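Local coordinates for methylenetetrahydrofolate--tRNA-(uracil-5-)-methyltransferase trmFO (Thermus thermophilus, PDB 3G5S), which uses methylenetetrahydrofolate and FAD to convert the uridine at position 54 of tRNAs into 5-methyluridine, at residues Thr19-Val25 with Gly354-Ala358; Asn188-Thr192 with Met292-Leu296; Trp397-Val403 with Arg413-Arg419. All coordinates share one frame; numbering follows the deposited sequence. Where two conformers were deposited one is given.

Contact 1 (Thr19-Val25 with Gly354-Ala358). With EDO (1,2-ethanediol), chain I.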
loop_
_atom_site.group_PDB
_atom_site.type_symbol
_atom_site.label_atom_id
_atom_site.label_comp_id
_atom_site.label_asym_id
_atom_site.label_seq_id
_atom_site.Cartn_x
_atom_site.Cartn_y
_atom_site.Cartn_z
ATOM N N THR A 19 -7.248 19.008 -3.005
ATOM C CA THR A 19 -5.952 19.620 -3.254
ATOM C C THR A 19 -6.011 20.551 -4.467
ATOM O O THR A 19 -5.523 21.684 -4.431
ATOM C CB THR A 19 -4.870 18.541 -3.457
ATOM O OG1 THR A 19 -4.923 17.592 -2.385
ATOM C CG2 THR A 19 -3.488 19.165 -3.490
ATOM N N LEU A 20 -6.620 20.062 -5.540
ATOM C CA LEU A 20 -6.826 20.872 -6.725
ATOM C C LEU A 20 -7.616 22.141 -6.393
ATOM O O LEU A 20 -7.227 23.249 -6.774
ATOM C CB LEU A 20 -7.548 20.037 -7.775
ATOM C CG LEU A 20 -6.659 19.041 -8.522
ATOM C CD1 LEU A 20 -7.413 17.764 -8.868
ATOM C CD2 LEU A 20 -6.099 19.681 -9.775
ATOM N N LEU A 21 -8.722 21.975 -5.678
ATOM C CA LEU A 21 -9.588 23.099 -5.346
ATOM C C LEU A 21 -8.856 24.144 -4.504
ATOM O O LEU A 21 -9.006 25.347 -4.728
ATOM C CB LEU A 21 -10.850 22.610 -4.634
ATOM C CG LEU A 21 -11.748 21.687 -5.465
ATOM C CD1 LEU A 21 -12.796 21.014 -4.592
ATOM C CD2 LEU A 21 -12.405 22.454 -6.611
ATOM N N ARG A 22 -8.061 23.678 -3.539
ATOM C CA ARG A 22 -7.289 24.563 -2.661
ATOM C C ARG A 22 -6.314 25.422 -3.447
ATOM O O ARG A 22 -6.001 26.546 -3.045
ATOM C CB ARG A 22 -6.496 23.760 -1.612
ATOM C CG ARG A 22 -7.340 22.983 -0.623
ATOM C CD ARG A 22 -6.551 22.608 0.609
ATOM N NE ARG A 22 -5.763 21.378 0.519
ATOM C CZ ARG A 22 -4.574 21.231 1.107
ATOM N NH1 ARG A 22 -4.035 22.252 1.749
ATOM N NH2 ARG A 22 -3.906 20.092 1.026
ATOM N N LEU A 23 -5.809 24.867 -4.543
ATOM C CA LEU A 23 -4.874 25.573 -5.408
ATOM C C LEU A 23 -5.581 26.362 -6.513
ATOM O O LEU A 23 -4.937 26.894 -7.418
ATOM C CB LEU A 23 -3.842 24.597 -5.986
ATOM C CG LEU A 23 -2.871 24.049 -4.929
ATOM C CD1 LEU A 23 -2.099 22.869 -5.487
ATOM C CD2 LEU A 23 -1.926 25.129 -4.427
ATOM N N GLY A 24 -6.904 26.454 -6.423
ATOM C CA GLY A 24 -7.680 27.249 -7.361
ATOM C C GLY A 24 -7.898 26.623 -8.729
ATOM O O GLY A 24 -8.189 27.332 -9.695
ATOM N N VAL A 25 -7.770 25.299 -8.814
ATOM C CA VAL A 25 -7.954 24.591 -10.079
ATOM C C VAL A 25 -9.304 23.872 -10.058
ATOM O O VAL A 25 -9.546 23.038 -9.197
ATOM C CB VAL A 25 -6.811 23.586 -10.312
ATOM C CG1 VAL A 25 -7.010 22.837 -11.617
ATOM C CG2 VAL A 25 -5.464 24.295 -10.297
ATOM N N GLY A 354 -3.227 14.994 -6.758
ATOM C CA GLY A 354 -3.936 16.248 -6.940
ATOM C C GLY A 354 -2.991 17.435 -7.012
ATOM O O GLY A 354 -3.184 18.349 -7.813
ATOM N N LEU A 355 -1.967 17.429 -6.164
ATOM C CA LEU A 355 -0.966 18.481 -6.173
ATOM C C LEU A 355 -0.270 18.545 -7.530
ATOM O O LEU A 355 -0.111 19.621 -8.110
ATOM C CB LEU A 355 0.053 18.241 -5.056
ATOM C CG LEU A 355 1.253 19.189 -5.010
ATOM C CD1 LEU A 355 0.841 20.658 -4.886
ATOM C CD2 LEU A 355 2.151 18.786 -3.853
ATOM N N ASN A 356 0.152 17.393 -8.032
ATOM C CA ASN A 356 0.859 17.376 -9.300
ATOM C C ASN A 356 -0.028 17.686 -10.498
ATOM O O ASN A 356 0.405 18.354 -11.431
ATOM C CB ASN A 356 1.660 16.091 -9.466
ATOM C CG ASN A 356 2.923 16.117 -8.628
ATOM O OD1 ASN A 356 3.504 17.186 -8.423
ATOM N ND2 ASN A 356 3.345 14.959 -8.132
ATOM N N ALA A 357 -1.276 17.234 -10.452
ATOM C CA ALA A 357 -2.247 17.591 -11.483
ATOM C C ALA A 357 -2.515 19.100 -11.479
ATOM O O ALA A 357 -2.616 19.722 -12.539
ATOM C CB ALA A 357 -3.532 16.815 -11.276
ATOM N N ALA A 358 -2.626 19.684 -10.286
ATOM C CA ALA A 358 -2.839 21.120 -10.160
ATOM C C ALA A 358 -1.646 21.862 -10.738
ATOM O O ALA A 358 -1.789 22.838 -11.484
ATOM C CB ALA A 358 -3.044 21.496 -8.704
HETATM C C1 EDO I . -5.506 29.091 -10.207
HETATM O O1 EDO I . -6.725 29.753 -9.861
HETATM C C2 EDO I . -5.537 28.764 -11.692
HETATM O O2 EDO I . -5.785 29.954 -12.450
#

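Contact 2 (Asn188-Thr192 with Met292-Leu296)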
loop_
_atom_site.group_PDB
_atom_site.type_symbol
_atom_site.label_atom_id
_atom_site.label_comp_id
_atom_site.label_asym_id
_atom_site.label_seq_id
_atom_site.Cartn_x
_atom_site.Cartn_y
_atom_site.Cartn_z
ATOM N N ASN A 188 18.063 -17.960 1.320
ATOM C CA ASN A 188 17.448 -19.255 1.561
ATOM C C ASN A 188 17.603 -19.639 3.019
ATOM O O ASN A 188 18.708 -19.615 3.546
ATOM C CB ASN A 188 18.102 -20.309 0.671
ATOM C CG ASN A 188 17.988 -19.968 -0.796
ATOM O OD1 ASN A 188 16.948 -20.189 -1.408
ATOM N ND2 ASN A 188 19.050 -19.404 -1.363
ATOM N N CYS A 189 16.495 -19.984 3.662
ATOM C CA CYS A 189 16.485 -20.401 5.059
ATOM C C CYS A 189 16.224 -21.899 5.106
ATOM O O CYS A 189 15.070 -22.324 5.019
ATOM C CB CYS A 189 15.373 -19.675 5.815
ATOM S SG CYS A 189 15.452 -17.874 5.753
ATOM N N PRO A 190 17.290 -22.712 5.214
ATOM C CA PRO A 190 17.082 -24.161 5.207
ATOM C C PRO A 190 16.504 -24.694 6.515
ATOM O O PRO A 190 16.770 -24.162 7.601
ATOM C CB PRO A 190 18.486 -24.716 4.969
ATOM C CG PRO A 190 19.408 -23.671 5.491
ATOM C CD PRO A 190 18.720 -22.350 5.260
HETATM N N MSE A 191 15.749 -25.778 6.387
HETATM C CA MSE A 191 15.000 -26.376 7.472
HETATM C C MSE A 191 15.222 -27.878 7.452
HETATM O O MSE A 191 15.337 -28.474 6.377
HETATM C CB MSE A 191 13.524 -26.106 7.240
HETATM C CG MSE A 191 12.728 -26.009 8.486
HETATM SE SE MSE A 191 11.035 -25.253 8.030
HETATM C CE MSE A 191 11.612 -23.609 7.304
ATOM N N THR A 192 15.272 -28.491 8.632
ATOM C CA THR A 192 15.303 -29.942 8.721
ATOM C C THR A 192 13.883 -30.472 8.594
ATOM O O THR A 192 12.909 -29.717 8.650
ATOM C CB THR A 192 15.834 -30.415 10.078
ATOM O OG1 THR A 192 14.955 -29.945 11.107
ATOM C CG2 THR A 192 17.246 -29.895 10.323
HETATM N N MSE A 292 9.121 -19.100 13.448
HETATM C CA MSE A 292 9.532 -20.502 13.498
HETATM C C MSE A 292 10.525 -20.859 12.393
HETATM O O MSE A 292 11.080 -21.951 12.389
HETATM C CB MSE A 292 8.322 -21.426 13.377
HETATM C CG MSE A 292 7.325 -21.298 14.503
HETATM SE SE MSE A 292 5.855 -22.537 14.275
HETATM C CE MSE A 292 4.844 -22.046 15.865
ATOM N N ILE A 293 10.731 -19.953 11.443
ATOM C CA ILE A 293 11.617 -20.220 10.314
ATOM C C ILE A 293 13.045 -19.868 10.705
ATOM O O ILE A 293 13.292 -18.766 11.181
ATOM C CB ILE A 293 11.198 -19.387 9.087
ATOM C CG1 ILE A 293 9.774 -19.761 8.660
ATOM C CG2 ILE A 293 12.198 -19.561 7.948
ATOM C CD1 ILE A 293 9.147 -18.771 7.688
ATOM N N PRO A 294 13.992 -20.805 10.524
ATOM C CA PRO A 294 15.384 -20.497 10.869
ATOM C C PRO A 294 15.865 -19.224 10.182
ATOM O O PRO A 294 15.679 -19.059 8.973
ATOM C CB PRO A 294 16.151 -21.713 10.346
ATOM C CG PRO A 294 15.155 -22.823 10.370
ATOM C CD PRO A 294 13.837 -22.182 10.023
ATOM N N GLY A 295 16.471 -18.332 10.961
ATOM C CA GLY A 295 16.896 -17.037 10.467
ATOM C C GLY A 295 15.907 -15.926 10.779
ATOM O O GLY A 295 16.288 -14.759 10.868
ATOM N N LEU A 296 14.643 -16.290 10.962
ATOM C CA LEU A 296 13.584 -15.307 11.146
ATOM C C LEU A 296 13.028 -15.283 12.572
ATOM O O LEU A 296 11.973 -14.696 12.819
ATOM C CB LEU A 296 12.458 -15.545 10.129
ATOM C CG LEU A 296 12.898 -15.557 8.662
ATOM C CD1 LEU A 296 11.695 -15.711 7.744
ATOM C CD2 LEU A 296 13.679 -14.300 8.294
#

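Contact 3 (Trp397-Val403 with Arg413-Arg419). With EDO (1,2-ethanediol), chain H.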
loop_
_atom_site.group_PDB
_atom_site.type_symbol
_atom_site.label_atom_id
_atom_site.label_comp_id
_atom_site.label_asym_id
_atom_site.label_seq_id
_atom_site.Cartn_x
_atom_site.Cartn_y
_atom_site.Cartn_z
ATOM N N TRP A 397 7.775 1.321 8.570
ATOM C CA TRP A 397 9.084 1.915 8.789
ATOM C C TRP A 397 10.172 1.436 7.833
ATOM O O TRP A 397 11.214 2.065 7.739
ATOM C CB TRP A 397 9.529 1.728 10.238
ATOM C CG TRP A 397 8.711 2.497 11.222
ATOM C CD1 TRP A 397 7.995 1.985 12.264
ATOM C CD2 TRP A 397 8.560 3.925 11.293
ATOM N NE1 TRP A 397 7.401 3.000 12.976
ATOM C CE2 TRP A 397 7.733 4.199 12.402
ATOM C CE3 TRP A 397 9.035 4.993 10.524
ATOM C CZ2 TRP A 397 7.374 5.505 12.761
ATOM C CZ3 TRP A 397 8.680 6.288 10.882
ATOM C CH2 TRP A 397 7.859 6.532 11.989
ATOM N N GLY A 398 9.946 0.336 7.119
ATOM C CA GLY A 398 10.910 -0.104 6.126
ATOM C C GLY A 398 11.050 0.822 4.925
ATOM O O GLY A 398 12.032 0.731 4.187
ATOM N N LEU A 399 10.084 1.721 4.742
ATOM C CA LEU A 399 10.035 2.594 3.569
ATOM C C LEU A 399 10.978 3.787 3.649
ATOM O O LEU A 399 11.257 4.413 2.634
ATOM C CB LEU A 399 8.616 3.118 3.372
ATOM C CG LEU A 399 7.569 2.061 3.051
ATOM C CD1 LEU A 399 6.194 2.682 3.051
ATOM C CD2 LEU A 399 7.845 1.360 1.727
ATOM N N VAL A 400 11.430 4.131 4.853
ATOM C CA VAL A 400 12.290 5.299 5.053
ATOM C C VAL A 400 13.687 4.841 5.466
ATOM O O VAL A 400 13.874 3.692 5.860
ATOM C CB VAL A 400 11.704 6.275 6.103
ATOM C CG1 VAL A 400 10.324 6.772 5.667
ATOM C CG2 VAL A 400 11.649 5.625 7.482
ATOM N N PRO A 401 14.687 5.731 5.372
ATOM C CA PRO A 401 16.035 5.302 5.746
ATOM C C PRO A 401 16.105 4.936 7.216
ATOM O O PRO A 401 15.311 5.409 8.031
ATOM C CB PRO A 401 16.887 6.546 5.470
ATOM C CG PRO A 401 16.111 7.306 4.452
ATOM C CD PRO A 401 14.683 7.098 4.826
ATOM N N PRO A 402 17.073 4.088 7.563
ATOM C CA PRO A 402 17.285 3.739 8.964
ATOM C C PRO A 402 17.689 4.965 9.770
ATOM O O PRO A 402 18.145 5.965 9.215
ATOM C CB PRO A 402 18.467 2.760 8.907
ATOM C CG PRO A 402 18.712 2.461 7.471
ATOM C CD PRO A 402 18.150 3.593 6.690
ATOM N N VAL A 403 17.528 4.882 11.083
ATOM C CA VAL A 403 18.243 5.780 11.971
ATOM C C VAL A 403 19.366 4.939 12.527
ATOM O O VAL A 403 19.130 3.963 13.236
ATOM C CB VAL A 403 17.366 6.297 13.115
ATOM C CG1 VAL A 403 18.226 6.998 14.165
ATOM C CG2 VAL A 403 16.296 7.230 12.564
ATOM N N ARG A 413 12.194 4.418 16.130
ATOM C CA ARG A 413 10.947 4.830 15.499
ATOM C C ARG A 413 10.592 6.266 15.871
ATOM O O ARG A 413 10.199 7.054 15.010
ATOM C CB ARG A 413 9.824 3.852 15.846
ATOM C CG ARG A 413 10.032 2.479 15.225
ATOM C CD ARG A 413 9.162 1.418 15.853
ATOM N NE ARG A 413 9.500 0.121 15.287
ATOM C CZ ARG A 413 9.229 -1.042 15.864
ATOM N NH1 ARG A 413 8.598 -1.073 17.027
ATOM N NH2 ARG A 413 9.591 -2.172 15.272
ATOM N N GLN A 414 10.747 6.620 17.140
ATOM C CA GLN A 414 10.511 7.998 17.542
ATOM C C GLN A 414 11.433 8.957 16.782
ATOM O O GLN A 414 11.011 10.022 16.338
ATOM C CB GLN A 414 10.665 8.141 19.062
ATOM C CG GLN A 414 9.579 7.394 19.849
ATOM C CD GLN A 414 9.771 7.447 21.354
ATOM O OE1 GLN A 414 8.802 7.507 22.113
ATOM N NE2 GLN A 414 11.019 7.416 21.792
ATOM N N ALA A 415 12.693 8.570 16.623
ATOM C CA ALA A 415 13.645 9.376 15.871
ATOM C C ALA A 415 13.235 9.501 14.404
ATOM O O ALA A 415 13.329 10.586 13.828
ATOM C CB ALA A 415 15.036 8.793 15.987
HETATM N N MSE A 416 12.774 8.402 13.811
HETATM C CA MSE A 416 12.319 8.420 12.425
HETATM C C MSE A 416 11.098 9.323 12.258
HETATM O O MSE A 416 10.952 10.011 11.243
HETATM C CB MSE A 416 11.969 7.005 11.965
HETATM C CG MSE A 416 13.147 6.074 11.769
HETATM SE SE MSE A 416 12.498 4.342 11.152
HETATM C CE MSE A 416 14.200 3.481 10.753
ATOM N N TYR A 417 10.208 9.295 13.238
ATOM C CA TYR A 417 9.027 10.142 13.212
ATOM C C TYR A 417 9.422 11.615 13.189
ATOM O O TYR A 417 8.963 12.381 12.342
ATOM C CB TYR A 417 8.138 9.825 14.413
ATOM C CG TYR A 417 6.896 10.664 14.556
ATOM C CD1 TYR A 417 6.964 11.957 15.055
ATOM C CD2 TYR A 417 5.647 10.146 14.237
ATOM C CE1 TYR A 417 5.830 12.722 15.202
ATOM C CE2 TYR A 417 4.507 10.901 14.390
ATOM C CZ TYR A 417 4.609 12.187 14.866
ATOM O OH TYR A 417 3.471 12.941 15.024
ATOM N N ARG A 418 10.284 12.016 14.115
ATOM C CA ARG A 418 10.668 13.419 14.182
ATOM C C ARG A 418 11.402 13.864 12.932
ATOM O O ARG A 418 11.146 14.942 12.399
ATOM C CB ARG A 418 11.559 13.667 15.391
ATOM C CG ARG A 418 10.836 13.617 16.693
ATOM C CD ARG A 418 11.694 14.205 17.791
ATOM N NE ARG A 418 11.009 14.137 19.072
ATOM C CZ ARG A 418 11.116 15.056 20.022
ATOM N NH1 ARG A 418 11.881 16.124 19.827
ATOM N NH2 ARG A 418 10.459 14.908 21.166
ATOM N N ARG A 419 12.328 13.034 12.474
ATOM C CA ARG A 419 13.099 13.349 11.282
ATOM C C ARG A 419 12.187 13.466 10.064
ATOM O O ARG A 419 12.316 14.388 9.253
ATOM C CB ARG A 419 14.151 12.270 11.051
ATOM C CG ARG A 419 15.047 12.509 9.849
ATOM C CD ARG A 419 15.921 11.293 9.563
ATOM N NE ARG A 419 15.093 10.156 9.177
ATOM C CZ ARG A 419 15.540 8.919 8.999
ATOM N NH1 ARG A 419 16.826 8.637 9.169
ATOM N NH2 ARG A 419 14.695 7.964 8.645
HETATM C C1 EDO H . 13.083 0.011 13.686
HETATM O O1 EDO H . 13.535 -1.295 13.310
HETATM C C2 EDO H . 12.044 0.498 12.684
HETATM O O2 EDO H . 10.854 -0.289 12.817
#

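Contact 1 (Thr19-Val25 with Gly354-Ala358)
The first helix of the Rossmann-type FAD-binding fold, 11-22, packs its last turn and the residues after it, Thr19, Leu20, Leu23 and Val25, on Gly354-Ala358 of helix 343-361. Helix 11-22 starts within the glycine-rich Gly8-Gly13, predicted to bind FAD. Gly354 and Ala358 let the backbones come close: Thr19 CA and Gly354 CA are 5.4 Å apart, and Leu20 CA is 5.3 Å from Ala358 CA. A CB on Gly354 would press on Thr19 CB. Thr19 holds CG2 anti to the backbone N, which puts this methyl 3.5 Å from Leu355 N and leaves OG1 beside its own N, bonded to Glu15 O. Leu20 lies along the backbone of the other helix. Its CD2 reaches 3.5 Å from Ala358 N, while CG sits 3.6 Å from Gly354 O. Leu20 also touches Val4 and Val6 of strand 4-7, which ties the two helices to the parallel sheet. Leu23 CD1 meets two methyls, Ala358 CB at 3.6 Å and Leu355 CD1 at 3.7 Å. Val25 CG2 covers Ala358 CB from another side, at 4.0 Å. Gly24, with positive phi, ends the helix in a Schellman motif, with Val25 N bonded to Leu20 O and Gly24 N to Leu21 O. The turn brings Val25 back toward Ala358. The contact rests on methyl groups and close backbone approach, and no polar group bridges the segments.

Contact 2 (Asn188-Thr192 with Met292-Leu296)
Cys189 and Pro294 form the tight part of this contact, where the end of strand 187-191 in the antiparallel sheet meets the loop after helix 283-290. With SG anti to the carbonyl carbon of Cys189 (chi1 -57°), its CB and SG both come up to Pro294 O. Cys189 CB lies 3.2 Å from Pro294 O, and its SG stands 3.4 Å from the same oxygen. These are close packing contacts, not hydrogen bonds. On the apolar side, Ile293 CG2 touches Cys189 CB at 3.8 Å. The proline ring presses on the strand backbone, with Pro294 CG 3.5 Å from Pro190 O.

The loop is shaped by a type II turn from Ile293 to Leu296, closed by Leu296 N to Ile293 O at 2.8 Å. Pro294 and Gly295 are its two central residues. A side chain on Gly295 would collide with the carbonyl before it.

Selenomethionine Met191 bends its chain so that CE approaches Pro294 CD, at 3.8 Å. It was modelled in two conformers, so this meeting is less certain than the others. The loose side is partly exposed. Pro190 faces away from the loop at CB, and its ring touches Asp249. Selenomethionine Met292 also leads away, onto Arg198 and Ala202 of helix 193-205.

Backbone bonds of Cys189 to Val260 and of Met191 to Ala258 hold the strand in its sheet. No hydrogen bond crosses to 292-296. The chemistry is thus shape fit: a rigid proline turn laid against a strand whose pairing is made elsewhere.

Contact 3 (Trp397-Val403 with Arg413-Arg419)
Trp397 and selenomethionine Met416 make the apolar centre, where the 397-403 loop folds back onto helix 409-429. Met416 CB is 3.5 Å from Trp397 CZ3. Its selenium stands 4.4 Å from the centroid of the six-membered ring of Trp397, 45° off the ring normal, an oblique Met-aromatic contact. Beyond it, Met416 CE reaches the backbone at Pro401 and Pro402. Val403 closes in tightly from the far end of 397-403, with CG2 3.4 Å from Met416 CG. Val400 CG2 touches the selenium.

Arg413 lays its aliphatic chain over one face of the indole, with CG 3.8 Å from the centroid of the five-membered ring of Trp397 in a CH-pi contact. Trp397 NE1 bonds Thr61 O. With an alanine here, Met416 and Arg413 CG would probably lose the ring they pack on, and Thr61 O its N-H partner.

The polar edge belongs to the two arginines. Arg413 NE bonds O2 of an ethanediol, probably from the crystallisation liquor, at 2.8 Å; Glu300 holds the same molecule. Arg419 bends at chi3 (65°) and turns its guanidinium to the loop. Its NH2 bonds Pro401 O at 2.7 Å, nearly straight (167°), and NH1 bonds Pro402 O at 3.0 Å. Both oxygens lie in the guanidinium plane, although each donor stands above its carbonyl plane. Val403 CG2 lies over one face, toward the rim. Two successive proline carbonyls, whose own residues lack an N-H, thus grip one guanidinium edge. This fixes its rotation and pins the loop to the helix.

In the fold
The three contacts are separate; none touches another. Contact 1 and contact 2 lie on opposite sides of the chain's centre, with contact centres about 50 Å apart and nearest atoms about 35 Å apart. Along the chain, contact 2 is nested in the loop closed by contact 1. Contact 3 follows both. Its centre is about 29 Å from that of contact 1 and about 28 Å from that of contact 2, and its nearest atoms come within about 13 Å of contact 2. Contact 1 belongs to the FAD-binding fold, with Gly354 about 13 Å from the bound cofactor. Contact 2 joins a strand of the antiparallel sheet to a loop; the Ile293 side chain is about 12 Å from a bound glutathione. Contact 3 lies away from the known sites.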